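Local coordinates for protein chloromuconate cycloisomerase (Rhodococcus opacus, PDB 4M0X) that belongs to the enolase superfamily, joining an N-terminal alpha-plus-beta domain to a barrel domain that holds a manganese ion, at residues T68-Y73 / S101-A106; I137-S142 / A154-V159; F164-G169 / L181-C186; R280-E283 / A288-S291. All coordinates share one frame; numbering follows the deposited sequence.

Contact 1: residues T68-Y73 / S101-A106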
# COMPACT_ATOMS: atom_id res chain seq x y z
N THR A 68 1.91 -25.75 38.22
CA THR A 68 2.38 -24.69 39.09
C THR A 68 1.67 -23.37 38.87
O THR A 68 1.33 -22.70 39.84
CB THR A 68 3.88 -24.52 38.96
OG1 THR A 68 4.48 -25.76 39.27
CG2 THR A 68 4.41 -23.47 39.94
N ILE A 69 1.43 -23.01 37.61
CA ILE A 69 0.79 -21.73 37.26
C ILE A 69 -0.64 -21.75 37.74
O ILE A 69 -1.15 -20.78 38.30
CB ILE A 69 0.84 -21.47 35.74
CG1 ILE A 69 2.24 -21.01 35.31
CG2 ILE A 69 -0.16 -20.43 35.31
CD1 ILE A 69 2.68 -19.69 35.94
N ILE A 70 -1.27 -22.90 37.54
CA ILE A 70 -2.62 -23.10 38.03
C ILE A 70 -2.65 -23.01 39.56
O ILE A 70 -3.34 -22.14 40.11
CB ILE A 70 -3.23 -24.40 37.49
CG1 ILE A 70 -3.50 -24.24 35.99
CG2 ILE A 70 -4.51 -24.72 38.21
CD1 ILE A 70 -3.78 -25.53 35.24
N ASP A 71 -1.89 -23.89 40.24
CA ASP A 71 -1.89 -23.96 41.72
C ASP A 71 -1.52 -22.61 42.29
O ASP A 71 -2.25 -22.13 43.13
CB ASP A 71 -0.96 -25.03 42.30
CG ASP A 71 -1.53 -26.43 42.18
OD1 ASP A 71 -2.74 -26.59 41.93
OD2 ASP A 71 -0.76 -27.40 42.29
N GLN A 72 -0.45 -21.99 41.81
CA GLN A 72 0.08 -20.84 42.51
C GLN A 72 -0.45 -19.50 42.05
O GLN A 72 -0.77 -18.65 42.90
CB GLN A 72 1.60 -20.84 42.52
CG GLN A 72 2.23 -19.67 43.25
CD GLN A 72 3.75 -19.73 43.29
OE1 GLN A 72 4.36 -20.78 42.99
NE2 GLN A 72 4.37 -18.62 43.69
N TYR A 73 -0.52 -19.28 40.73
CA TYR A 73 -0.84 -17.93 40.23
C TYR A 73 -2.23 -17.73 39.70
O TYR A 73 -2.73 -16.61 39.67
CB TYR A 73 0.16 -17.42 39.20
CG TYR A 73 1.56 -17.31 39.73
CD1 TYR A 73 2.02 -16.14 40.33
CD2 TYR A 73 2.44 -18.39 39.64
CE1 TYR A 73 3.30 -16.03 40.82
CE2 TYR A 73 3.73 -18.31 40.12
CZ TYR A 73 4.15 -17.13 40.70
OH TYR A 73 5.44 -17.07 41.15
N SER A 101 -1.72 -20.09 28.02
CA SER A 101 -3.06 -20.33 27.53
C SER A 101 -3.56 -21.76 27.78
O SER A 101 -4.75 -22.02 27.92
CB SER A 101 -3.13 -20.01 26.04
OG SER A 101 -2.94 -18.62 25.82
N VAL A 102 -2.65 -22.71 27.85
CA VAL A 102 -3.08 -24.08 28.05
C VAL A 102 -3.54 -24.21 29.48
O VAL A 102 -4.57 -24.83 29.76
CB VAL A 102 -1.95 -25.06 27.69
CG1 VAL A 102 -2.39 -26.50 27.88
CG2 VAL A 102 -1.51 -24.82 26.25
N ALA A 103 -2.80 -23.57 30.38
CA ALA A 103 -3.19 -23.41 31.79
C ALA A 103 -4.55 -22.74 31.91
O ALA A 103 -5.43 -23.26 32.58
CB ALA A 103 -2.16 -22.63 32.55
N LYS A 104 -4.72 -21.60 31.24
CA LYS A 104 -6.00 -20.87 31.33
C LYS A 104 -7.12 -21.70 30.74
O LYS A 104 -8.20 -21.80 31.34
CB LYS A 104 -5.93 -19.50 30.66
CG LYS A 104 -4.93 -18.54 31.30
CD LYS A 104 -4.58 -17.38 30.36
CE LYS A 104 -3.74 -16.34 31.08
NZ LYS A 104 -3.89 -15.03 30.41
N ALA A 105 -6.86 -22.35 29.60
CA ALA A 105 -7.86 -23.20 28.93
C ALA A 105 -8.43 -24.29 29.83
O ALA A 105 -9.63 -24.53 29.80
CB ALA A 105 -7.30 -23.82 27.66
N ALA A 106 -7.60 -24.92 30.66
CA ALA A 106 -8.08 -26.04 31.46
C ALA A 106 -9.06 -25.56 32.53
O ALA A 106 -10.08 -26.21 32.77
CB ALA A 106 -6.92 -26.81 32.08

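Contact 2: residues I137-S142 / A154-V159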
# COMPACT_ATOMS: atom_id res chain seq x y z
N ILE A 137 -13.57 -37.62 10.71
CA ILE A 137 -12.25 -37.44 11.31
C ILE A 137 -11.11 -37.48 10.26
O ILE A 137 -11.14 -38.28 9.31
CB ILE A 137 -12.08 -38.46 12.43
CG1 ILE A 137 -13.14 -38.20 13.48
CG2 ILE A 137 -10.74 -38.35 13.11
CD1 ILE A 137 -13.03 -36.84 14.16
N THR A 138 -10.13 -36.58 10.40
CA THR A 138 -8.95 -36.62 9.55
C THR A 138 -7.88 -37.38 10.31
O THR A 138 -7.50 -36.98 11.43
CB THR A 138 -8.44 -35.21 9.21
OG1 THR A 138 -9.29 -34.64 8.21
CG2 THR A 138 -7.05 -35.25 8.67
N TRP A 139 -7.43 -38.49 9.72
CA TRP A 139 -6.42 -39.33 10.34
C TRP A 139 -5.03 -38.79 10.12
O TRP A 139 -4.59 -38.62 8.98
CB TRP A 139 -6.47 -40.77 9.80
CG TRP A 139 -5.52 -41.63 10.58
CD1 TRP A 139 -4.29 -42.05 10.19
CD2 TRP A 139 -5.70 -42.10 11.92
NE1 TRP A 139 -3.69 -42.76 11.19
CE2 TRP A 139 -4.54 -42.81 12.27
CE3 TRP A 139 -6.73 -41.98 12.87
CZ2 TRP A 139 -4.38 -43.43 13.52
CZ3 TRP A 139 -6.58 -42.59 14.11
CH2 TRP A 139 -5.41 -43.31 14.42
N ALA A 140 -4.32 -38.54 11.22
CA ALA A 140 -2.97 -38.03 11.10
C ALA A 140 -1.92 -39.11 11.33
O ALA A 140 -1.70 -39.57 12.47
CB ALA A 140 -2.74 -36.80 12.00
N PHE A 141 -1.28 -39.50 10.23
CA PHE A 141 -0.08 -40.28 10.28
C PHE A 141 1.03 -39.61 11.09
O PHE A 141 1.17 -38.38 11.10
CB PHE A 141 0.44 -40.47 8.87
CG PHE A 141 -0.54 -41.09 7.95
CD1 PHE A 141 -1.13 -42.31 8.26
CD2 PHE A 141 -0.87 -40.46 6.74
CE1 PHE A 141 -2.04 -42.89 7.40
CE2 PHE A 141 -1.77 -41.04 5.86
CZ PHE A 141 -2.34 -42.26 6.19
N SER A 142 1.81 -40.44 11.75
CA SER A 142 3.00 -40.04 12.46
C SER A 142 4.14 -39.82 11.44
O SER A 142 3.98 -40.15 10.24
CB SER A 142 3.35 -41.16 13.43
OG SER A 142 4.46 -40.84 14.22
N ALA A 154 -3.82 -47.87 4.27
CA ALA A 154 -4.68 -48.88 3.63
C ALA A 154 -5.77 -49.38 4.60
O ALA A 154 -6.93 -49.59 4.20
CB ALA A 154 -3.81 -50.03 3.13
N GLN A 155 -5.38 -49.54 5.86
CA GLN A 155 -6.27 -49.95 6.94
C GLN A 155 -7.26 -48.87 7.40
O GLN A 155 -8.43 -49.18 7.62
CB GLN A 155 -5.44 -50.42 8.12
CG GLN A 155 -6.23 -51.04 9.24
CD GLN A 155 -5.45 -51.02 10.52
OE1 GLN A 155 -5.27 -49.96 11.14
NE2 GLN A 155 -4.94 -52.18 10.93
N LYS A 156 -6.80 -47.63 7.59
CA LYS A 156 -7.71 -46.52 7.94
C LYS A 156 -8.68 -46.13 6.82
O LYS A 156 -9.78 -45.64 7.09
CB LYS A 156 -6.96 -45.27 8.43
CG LYS A 156 -6.30 -45.41 9.79
CD LYS A 156 -7.30 -45.77 10.88
CE LYS A 156 -6.60 -46.00 12.21
NZ LYS A 156 -7.58 -45.75 13.29
N LEU A 157 -8.27 -46.33 5.57
CA LEU A 157 -9.15 -46.10 4.44
C LEU A 157 -10.28 -47.10 4.56
O LEU A 157 -11.45 -46.79 4.29
CB LEU A 157 -8.39 -46.36 3.15
CG LEU A 157 -7.85 -45.20 2.35
CD1 LEU A 157 -6.71 -45.70 1.47
CD2 LEU A 157 -8.97 -44.58 1.52
N ASP A 158 -9.90 -48.29 4.99
CA ASP A 158 -10.81 -49.38 5.32
C ASP A 158 -11.94 -48.92 6.25
O ASP A 158 -13.09 -48.84 5.82
CB ASP A 158 -10.00 -50.48 6.00
CG ASP A 158 -10.51 -51.85 5.69
OD1 ASP A 158 -11.03 -52.05 4.57
OD2 ASP A 158 -10.36 -52.72 6.58
N VAL A 159 -11.58 -48.59 7.49
CA VAL A 159 -12.56 -48.23 8.51
C VAL A 159 -13.47 -47.07 8.09
O VAL A 159 -14.60 -46.96 8.57
CB VAL A 159 -11.93 -48.03 9.92
CG1 VAL A 159 -10.57 -48.72 10.02
CG2 VAL A 159 -11.85 -46.56 10.31

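Contact 3: residues F164-G169 / L181-C186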
# COMPACT_ATOMS: atom_id res chain seq x y z
N PHE A 164 -6.85 -37.13 5.36
CA PHE A 164 -5.55 -37.45 6.02
C PHE A 164 -4.60 -36.28 6.26
O PHE A 164 -4.67 -35.24 5.59
CB PHE A 164 -4.82 -38.59 5.27
CG PHE A 164 -5.69 -39.75 4.99
CD1 PHE A 164 -6.49 -39.78 3.84
CD2 PHE A 164 -5.79 -40.79 5.90
CE1 PHE A 164 -7.34 -40.84 3.59
CE2 PHE A 164 -6.65 -41.86 5.65
CZ PHE A 164 -7.42 -41.89 4.50
N LYS A 165 -3.71 -36.48 7.23
CA LYS A 165 -2.69 -35.51 7.57
C LYS A 165 -1.39 -36.25 7.72
O LYS A 165 -1.36 -37.32 8.35
CB LYS A 165 -3.03 -34.81 8.89
CG LYS A 165 -2.24 -33.55 9.16
CD LYS A 165 -2.84 -32.87 10.38
CE LYS A 165 -1.90 -31.83 10.95
NZ LYS A 165 -2.20 -31.56 12.37
N PHE A 166 -0.33 -35.67 7.16
CA PHE A 166 1.02 -36.17 7.33
C PHE A 166 1.78 -35.26 8.26
O PHE A 166 1.91 -34.06 7.98
CB PHE A 166 1.76 -36.24 6.00
CG PHE A 166 1.34 -37.37 5.15
CD1 PHE A 166 1.98 -38.59 5.26
CD2 PHE A 166 0.31 -37.23 4.25
CE1 PHE A 166 1.58 -39.65 4.46
CE2 PHE A 166 -0.07 -38.27 3.44
CZ PHE A 166 0.55 -39.49 3.55
N LYS A 167 2.26 -35.82 9.36
CA LYS A 167 2.99 -35.00 10.31
C LYS A 167 4.39 -34.93 9.71
O LYS A 167 4.88 -35.93 9.21
CB LYS A 167 2.95 -35.60 11.72
CG LYS A 167 2.70 -34.57 12.82
CD LYS A 167 1.24 -34.54 13.31
CE LYS A 167 0.69 -33.10 13.51
NZ LYS A 167 1.67 -31.99 13.76
N MET A 168 5.00 -33.73 9.71
CA MET A 168 6.30 -33.49 9.05
C MET A 168 7.27 -32.67 9.90
O MET A 168 6.92 -32.19 10.98
CB MET A 168 6.12 -32.84 7.66
CG MET A 168 5.45 -33.77 6.66
SD MET A 168 5.38 -33.32 4.91
CE MET A 168 7.11 -33.17 4.52
N GLY A 169 8.49 -32.52 9.40
CA GLY A 169 9.48 -31.65 10.04
C GLY A 169 10.53 -32.31 10.92
O GLY A 169 11.34 -31.62 11.53
N LEU A 181 5.62 -38.54 -0.40
CA LEU A 181 5.21 -38.85 -1.77
C LEU A 181 5.03 -40.35 -1.89
O LEU A 181 4.18 -40.82 -2.65
CB LEU A 181 6.24 -38.36 -2.80
CG LEU A 181 6.38 -36.86 -3.13
CD1 LEU A 181 7.70 -36.61 -3.83
CD2 LEU A 181 5.25 -36.30 -3.97
N ASP A 182 5.81 -41.11 -1.12
CA ASP A 182 5.72 -42.56 -1.13
C ASP A 182 4.35 -43.00 -0.71
O ASP A 182 3.70 -43.73 -1.44
CB ASP A 182 6.74 -43.19 -0.19
CG ASP A 182 8.00 -43.58 -0.89
OD1 ASP A 182 8.37 -42.93 -1.90
OD2 ASP A 182 8.64 -44.56 -0.42
N VAL A 183 3.90 -42.52 0.45
CA VAL A 183 2.62 -42.93 1.02
C VAL A 183 1.44 -42.46 0.18
O VAL A 183 0.43 -43.14 0.10
CB VAL A 183 2.46 -42.41 2.44
CG1 VAL A 183 1.12 -42.86 2.99
CG2 VAL A 183 3.60 -42.90 3.31
N LEU A 184 1.59 -41.30 -0.44
CA LEU A 184 0.58 -40.74 -1.31
C LEU A 184 0.34 -41.58 -2.55
O LEU A 184 -0.65 -41.38 -3.27
CB LEU A 184 0.99 -39.33 -1.73
CG LEU A 184 0.85 -38.21 -0.73
CD1 LEU A 184 1.94 -37.17 -0.95
CD2 LEU A 184 -0.53 -37.61 -0.90
N GLU A 185 1.24 -42.52 -2.82
CA GLU A 185 1.08 -43.38 -3.98
C GLU A 185 -0.08 -44.32 -3.78
O GLU A 185 -0.89 -44.51 -4.69
CB GLU A 185 2.35 -44.15 -4.28
CG GLU A 185 3.37 -43.27 -4.96
CD GLU A 185 4.43 -44.06 -5.70
OE1 GLU A 185 4.92 -45.07 -5.12
OE2 GLU A 185 4.76 -43.66 -6.84
N CYS A 186 -0.18 -44.88 -2.56
CA CYS A 186 -1.30 -45.75 -2.16
C CYS A 186 -2.49 -44.99 -1.47
O CYS A 186 -3.22 -45.57 -0.66
CB CYS A 186 -0.80 -46.95 -1.32
SG CYS A 186 0.52 -47.95 -2.08

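Contact 4: residues R280-E283 / A288-S291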
# COMPACT_ATOMS: atom_id res chain seq x y z
N ARG A 280 -12.63 -17.81 23.57
CA ARG A 280 -11.61 -17.29 22.64
C ARG A 280 -11.53 -18.11 21.36
O ARG A 280 -11.58 -17.55 20.27
CB ARG A 280 -10.23 -17.21 23.29
CG ARG A 280 -10.16 -16.24 24.45
CD ARG A 280 -10.46 -14.83 23.97
NE ARG A 280 -10.07 -13.83 24.96
CZ ARG A 280 -10.45 -12.55 24.93
NH1 ARG A 280 -11.23 -12.08 23.94
NH2 ARG A 280 -10.06 -11.73 25.89
N ALA A 281 -11.47 -19.44 21.50
CA ALA A 281 -11.55 -20.32 20.32
C ALA A 281 -12.75 -19.97 19.42
O ALA A 281 -12.53 -19.82 18.21
CB ALA A 281 -11.54 -21.79 20.70
N ARG A 282 -13.98 -19.83 19.95
CA ARG A 282 -15.08 -19.42 19.07
C ARG A 282 -14.83 -18.06 18.44
O ARG A 282 -15.17 -17.86 17.27
CB ARG A 282 -16.47 -19.42 19.73
CG ARG A 282 -17.43 -20.45 19.14
CD ARG A 282 -18.57 -19.96 18.26
NE ARG A 282 -18.21 -19.45 16.93
CZ ARG A 282 -19.12 -19.17 15.99
NH1 ARG A 282 -20.41 -19.37 16.23
NH2 ARG A 282 -18.76 -18.71 14.80
N GLU A 283 -14.26 -17.13 19.20
CA GLU A 283 -14.07 -15.80 18.69
C GLU A 283 -13.16 -15.86 17.47
O GLU A 283 -13.46 -15.26 16.46
CB GLU A 283 -13.55 -14.83 19.77
CG GLU A 283 -14.63 -14.36 20.74
CD GLU A 283 -14.11 -13.47 21.90
OE1 GLU A 283 -14.93 -12.86 22.66
OE2 GLU A 283 -12.85 -13.38 22.03
N ALA A 288 -12.64 -15.94 11.41
CA ALA A 288 -12.65 -16.69 10.15
C ALA A 288 -13.94 -16.43 9.38
O ALA A 288 -13.88 -15.96 8.25
CB ALA A 288 -12.42 -18.16 10.37
N GLU A 289 -15.10 -16.65 9.99
CA GLU A 289 -16.35 -16.35 9.28
C GLU A 289 -16.39 -14.92 8.70
O GLU A 289 -16.72 -14.71 7.52
CB GLU A 289 -17.56 -16.57 10.21
CG GLU A 289 -18.94 -16.56 9.53
CD GLU A 289 -20.14 -16.75 10.49
OE1 GLU A 289 -21.25 -16.40 10.05
OE2 GLU A 289 -20.01 -17.26 11.65
N ALA A 290 -16.05 -13.94 9.54
CA ALA A 290 -16.15 -12.53 9.21
C ALA A 290 -15.23 -12.17 8.07
O ALA A 290 -15.41 -11.14 7.44
CB ALA A 290 -15.78 -11.69 10.41
N SER A 291 -14.23 -13.02 7.81
CA SER A 291 -13.20 -12.70 6.84
C SER A 291 -13.11 -13.75 5.73
O SER A 291 -12.31 -13.65 4.85
CB SER A 291 -11.86 -12.55 7.54
OG SER A 291 -11.43 -13.82 8.00

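Contact 1: residues T68-Y73 / S101-A106
I69 and I70 meet a single alanine, A103, where two helices of the N-terminal alpha-plus-beta domain pack together. The contact illustrates how a small residue on one helix lets another helix come near: the CA atoms of I70 and A103 lie only 6.3 Å apart. Helix 101-118 enters at its first turn. V102 points past helix segment 68-73, and its side chain packs on I66 and on A50 of strand 45-51, while its backbone N is hydrogen-bonded to E61 OE2. A103 follows and makes the join. Its CB bond is directed at the opposing helix, and the methyl sits beside both isoleucines, with A103 CB 4.1 Å from I69 CG2 and 4.0 Å from I70 CG1. The two isoleucines use different branches. In I69 the CG2 methyl does the touching, and the rest of the side chain leads away from A103. In I70 the longer branch is used: CG1 is anti to the carbonyl carbon (chi1 -70°), and a stretched chi2 of 166° extends it across to the alanine. K104 turns its back on the contact and sends NZ to a salt bridge with D94. One turn on from A103, A106 faces the first helix again but packs on A50. Helix 63-74 also borders the second subunit: I69 packs on T65 there, and Y73 OH is hydrogen-bonded to E64 OE1 of that subunit. The shortest distance across the segments is from the terminal methyl I70 CD1 to the backbone oxygen A103 O, 3.9 Å.

Contact 2: residues I137-S142 / A154-V159
K156 lies across one face of the W139 indole, and this pair makes nearly all of the contact. Its cationic component comes from the ammonium group. K156 NZ stands 3.7 Å from the centroid of the six-membered ring of W139, on a line 24° off the ring normal, a cation-pi arrangement in which the charge is over the face but displaced toward the rim, nearest to W139 CZ3 and CH2. The apolar component is a CH-pi contact from the carbon just before it: K156 CE is 3.6 Å from the same centroid and only 10° off the normal, so the methylene is the more squarely placed of the two. Further back along the chain, K156 CG covers the five-membered ring, 3.9 Å from W139 CD1. The lysine reaches both rings because it bends at chi2 (-58°) and then runs out extended, tracing a path over the indole from pyrrole to benzene part. W139 meets it with CG anti to the backbone N, which carries the indole out toward the helix. A hydrogen bond holds the indole as well: W139 NE1 gives its N-H to E152 OE2, which should limit rotation of the ring under the lysine. F141 CD1 lies at the indole edge, in the ring plane. The contact belongs to the first beta-alpha-beta unit of the barrel, binding strand 134-141 to helix 146-159, with F164 of the following strand 163-167 beside W139 and the ring of F327 meeting the indole.

Contact 3: residues F164-G169 / L181-C186
F166 reaches from its strand to V183 and L184 of segment 181-186, but the two are not met equally. The close part is with V183. Its branched carbon comes to the far end of the phenylalanine, where V183 CB is 3.5 Å from F166 CE1 and V183 CG1 is 3.5 Å from F166 CZ. CG1 lies at the ring edge, in the plane, so the valine is packed against C-H bonds and not against the pi cloud. V183 turns its CG1 methyl to the ring edge through a chi1 of 180°, while the other methyl, CG2, approaches F166 CE1 at 4.0 Å. The looser part is with L184, whose CB bond runs past the strand although its tip swings back: L184 CG stops 4.3 Å from F166 CE2, at an oblique angle to the ring. The solvent side follows directly, for E185 and C186 are exposed. All three touching residues are buried, and the contact between the segments is wholly apolar. Across the strand the character changes, since K165 points to the other side and its NZ forms a salt bridge with E222, one of the manganese ligands. This is the second beta-alpha-beta unit of the barrel, where strand 163-167 packs against helix 173-183: V180 of that helix and V193 of strand 192-196 also pack on F166, L184 rests on V193 as well, and V183 reaches L149 of the preceding helix 146-159, so that neighbouring outer helices meet next to strand 163-167.

Contact 4: residues R280-E283 / A288-S291
E289 and R282 face each other along one side of helix 278-291, the helix that joins the sixth and seventh strands of the barrel, and they illustrate an ion pair spaced seven residues, about two turns, apart. The glutamate can be followed outward. Its CB leaves the helix in the direction of segment 280-283. CG comes next, anti to the backbone N (chi1 -169°), and the chain stays extended through chi2, so CB and CG act as a spacer, and P318 packs on the side chain. CD then bears the two oxygens, which part company. OE2 turns to R282 NH2 at 3.7 Å, a long salt bridge without a hydrogen bond. The approach is nevertheless well oriented, for OE2 lies at the guanidinium edge, in its plane, and the carboxylate and guanidinium planes are only 13° apart. R282 comes to this position through bends at chi2 and chi3, with L313 and P318 packed against its side chain. OE1 has the stronger partner, R280 NH2 of the third subunit, in a salt bridge. The exchange is reciprocal: R280 NH2 of this chain pairs with E289 OE2 of that subunit. The contact thus lies on a partly exposed strip of helix whose charged groups pair both within the chain and with the third subunit. Within the first segment, R280 is steadied by its near neighbour: R280 NH1 donates to E283 OE2 at 2.8 Å with an angle of 153°, meeting the syn lone pair of that oxygen close to the guanidinium plane.

Overall arrangement
Contacts 2 and 3 form a continuous pair, their centres 11 Å apart on neighbouring strands of the barrel: W139 O and K165 N, 2.9 Å apart, are probably hydrogen-bonded, and the F141 and F166 rings meet with planes about 50° apart. Contact 3 lies near but outside the metal site: the F166 side chain is about 11 Å from the manganese held by D196, E222 and D247. Contact 1, in the N-terminal domain, lies across the chain's centre, about 34 Å from contact 2 centre to centre. Contact 4 is its nearer companion, with nearest atoms about 8 Å apart; both border other subunits, whereas contacts 2 and 3 are untouched by other chains.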